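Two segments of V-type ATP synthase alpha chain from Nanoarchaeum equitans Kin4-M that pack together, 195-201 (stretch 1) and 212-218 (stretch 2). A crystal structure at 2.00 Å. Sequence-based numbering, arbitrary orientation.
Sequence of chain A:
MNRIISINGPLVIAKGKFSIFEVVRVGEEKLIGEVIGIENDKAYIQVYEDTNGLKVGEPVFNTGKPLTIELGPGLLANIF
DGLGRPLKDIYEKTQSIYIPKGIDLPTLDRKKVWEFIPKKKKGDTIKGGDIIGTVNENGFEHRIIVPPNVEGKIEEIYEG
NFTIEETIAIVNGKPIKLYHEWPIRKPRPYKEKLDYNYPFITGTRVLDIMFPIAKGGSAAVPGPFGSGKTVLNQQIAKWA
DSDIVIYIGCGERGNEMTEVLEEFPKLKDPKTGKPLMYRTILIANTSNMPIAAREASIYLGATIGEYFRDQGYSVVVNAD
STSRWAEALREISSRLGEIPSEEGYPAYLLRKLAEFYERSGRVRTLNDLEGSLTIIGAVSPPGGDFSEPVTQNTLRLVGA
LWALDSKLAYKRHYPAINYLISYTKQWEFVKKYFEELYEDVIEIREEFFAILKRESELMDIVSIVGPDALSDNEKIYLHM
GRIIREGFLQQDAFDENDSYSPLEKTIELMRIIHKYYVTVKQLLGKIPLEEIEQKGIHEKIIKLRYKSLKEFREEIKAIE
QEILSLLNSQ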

# COMPACT_ATOMS: atom_id res chain seq x y z
N ASP A 195 -17.17 6.71 40.69
CA ASP A 195 -15.75 6.44 40.52
C ASP A 195 -15.50 4.94 40.59
O ASP A 195 -16.27 4.20 41.20
CB ASP A 195 -14.94 7.14 41.61
CG ASP A 195 -14.98 8.65 41.49
OD1 ASP A 195 -15.28 9.15 40.39
OD2 ASP A 195 -14.71 9.33 42.50
N TYR A 196 -14.42 4.50 39.94
CA TYR A 196 -13.98 3.13 40.10
C TYR A 196 -13.63 2.90 41.56
O TYR A 196 -13.33 3.84 42.29
CB TYR A 196 -12.79 2.84 39.19
CG TYR A 196 -13.16 2.83 37.73
CD1 TYR A 196 -14.32 2.22 37.30
CD2 TYR A 196 -12.36 3.46 36.79
CE1 TYR A 196 -14.67 2.21 35.96
CE2 TYR A 196 -12.70 3.46 35.45
CZ TYR A 196 -13.86 2.83 35.05
OH TYR A 196 -14.21 2.83 33.72
N ASN A 197 -13.68 1.64 41.99
CA ASN A 197 -13.75 1.33 43.40
C ASN A 197 -12.98 0.06 43.71
O ASN A 197 -12.28 -0.05 44.72
CB ASN A 197 -15.23 1.12 43.74
CG ASN A 197 -15.46 0.85 45.21
OD1 ASN A 197 -14.64 1.22 46.06
ND2 ASN A 197 -16.58 0.22 45.52
N TYR A 198 -13.10 -0.90 42.80
CA TYR A 198 -12.79 -2.29 43.09
C TYR A 198 -12.36 -2.98 41.81
O TYR A 198 -12.95 -2.76 40.75
CB TYR A 198 -14.07 -2.94 43.62
CG TYR A 198 -13.87 -4.17 44.46
CD1 TYR A 198 -13.67 -4.07 45.83
CD2 TYR A 198 -13.91 -5.43 43.89
CE1 TYR A 198 -13.51 -5.20 46.61
CE2 TYR A 198 -13.74 -6.56 44.66
CZ TYR A 198 -13.54 -6.44 46.01
OH TYR A 198 -13.38 -7.58 46.78
N PRO A 199 -11.32 -3.82 41.89
CA PRO A 199 -10.82 -4.49 40.69
C PRO A 199 -11.80 -5.51 40.14
O PRO A 199 -12.59 -6.08 40.90
CB PRO A 199 -9.55 -5.20 41.18
CG PRO A 199 -9.78 -5.39 42.65
CD PRO A 199 -10.55 -4.19 43.10
N PHE A 200 -11.77 -5.73 38.83
CA PHE A 200 -12.54 -6.78 38.19
C PHE A 200 -11.71 -8.06 38.23
O PHE A 200 -10.76 -8.22 37.45
CB PHE A 200 -12.87 -6.39 36.75
CG PHE A 200 -13.63 -7.43 35.98
CD1 PHE A 200 -14.91 -7.81 36.37
CD2 PHE A 200 -13.07 -8.03 34.86
CE1 PHE A 200 -15.61 -8.76 35.66
CE2 PHE A 200 -13.77 -8.98 34.14
CZ PHE A 200 -15.04 -9.35 34.54
N ILE A 201 -12.04 -8.96 39.15
CA ILE A 201 -11.29 -10.21 39.31
C ILE A 201 -11.81 -11.29 38.36
O ILE A 201 -12.95 -11.72 38.47
CB ILE A 201 -11.34 -10.72 40.77
CG1 ILE A 201 -10.89 -9.63 41.74
CG2 ILE A 201 -10.48 -11.97 40.92
CD1 ILE A 201 -9.46 -9.17 41.54
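Stretch 2 (212-218) PIAKGGS

A single beta bridge holds the two backbones together, and a water continues the pairing at each end of it; two further waters tie side chains across the contact. The bridge couples Pro199 to Ala214, whose CA atoms lie 4.1 Å apart, and rests on two short, nearly linear hydrogen bonds. In one, Lys215 N donates to Tyr198 O (2.8 Å, 172°); in the other, Phe200 N donates to Ile213 O (2.8 Å, 170°). Because the residue before Pro199 pairs with the one after Ala214, and the residue after Pro199 with the one before Ala214, the bridge has the antiparallel pattern. The bonds are made by the flanking residues, so the missing amide hydrogen of Pro199 costs the bridge nothing.

Beyond the bridge, water takes over. Water 2 accepts from Tyr198 N (3.1 Å) and donates to Lys215 O (3.0 Å), while water 4 donates to Phe200 O (2.7 Å) and accepts from Ile213 N (3.0 Å). Water 3 ties the Lys215 side chain to stretch 1, accepting from NZ of Lys215 at 2.8 Å and donating to Pro199 O at 3.0 Å.

Stretch 2 is extended from Pro212 to Ala214, where a type II turn begins that ends at Gly217 and reverses the chain, closed by Gly217 N donating to Ala214 O (2.9 Å). Gly216, with phi/psi of 96/-1, occupies a conformation in which a CB would be jammed against the preceding carbonyl oxygen. The Tyr196 side chain lies along this turn: its CG meets Ala214 CB at 3.6 Å, its CD1 lies 3.7 Å from Lys215 O, and its OH reaches within 3.7 Å of Gly217 CA. Water 1 links Tyr196 OH (3.2 Å) to Gly216 O (2.6 Å).

Phe200 packs its CB against Ile213 CG1 at 3.9 Å, and Lys215 NZ approaches the edge of its ring, 4.1 Å from Phe200 CD1.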

# COMPACT_ATOMS: atom_id res chain seq x y z
N PRO A 212 -5.02 -5.44 35.20
CA PRO A 212 -6.42 -5.50 35.65
C PRO A 212 -7.21 -4.25 35.30
O PRO A 212 -6.63 -3.17 35.16
CB PRO A 212 -6.28 -5.61 37.17
CG PRO A 212 -5.03 -4.85 37.47
CD PRO A 212 -4.10 -5.14 36.31
N ILE A 213 -8.52 -4.41 35.13
CA ILE A 213 -9.41 -3.26 35.03
C ILE A 213 -10.30 -3.22 36.27
O ILE A 213 -10.35 -4.19 37.04
CB ILE A 213 -10.31 -3.32 33.78
CG1 ILE A 213 -11.17 -4.59 33.78
CG2 ILE A 213 -9.48 -3.26 32.53
CD1 ILE A 213 -12.12 -4.68 32.59
N ALA A 214 -11.01 -2.12 36.46
CA ALA A 214 -11.93 -2.01 37.58
C ALA A 214 -13.31 -2.53 37.18
O ALA A 214 -13.62 -2.63 35.99
CB ALA A 214 -12.03 -0.57 38.04
N LYS A 215 -14.13 -2.86 38.17
CA LYS A 215 -15.53 -3.20 37.92
C LYS A 215 -16.22 -2.00 37.28
O LYS A 215 -16.19 -0.90 37.83
CB LYS A 215 -16.26 -3.57 39.21
CG LYS A 215 -16.09 -5.01 39.65
CD LYS A 215 -17.24 -5.43 40.57
CE LYS A 215 -17.06 -6.85 41.08
NZ LYS A 215 -16.87 -7.82 39.97
N GLY A 216 -16.85 -2.23 36.14
CA GLY A 216 -17.48 -1.15 35.40
C GLY A 216 -16.56 -0.62 34.32
O GLY A 216 -16.93 0.29 33.58
N GLY A 217 -15.36 -1.18 34.23
CA GLY A 217 -14.41 -0.78 33.21
C GLY A 217 -14.65 -1.50 31.89
O GLY A 217 -15.67 -2.17 31.71
N SER A 218 -13.71 -1.34 30.96
CA SER A 218 -13.80 -2.02 29.68
C SER A 218 -12.41 -2.38 29.16
O SER A 218 -11.43 -1.72 29.51
CB SER A 218 -14.54 -1.15 28.65
OG SER A 218 -13.93 0.12 28.54
O HOH W 1 -16.29 1.77 31.57
O HOH W 2 -15.00 -0.26 40.49
O HOH W 3 -14.34 -8.48 40.84
O HOH W 4 -9.30 -7.33 35.30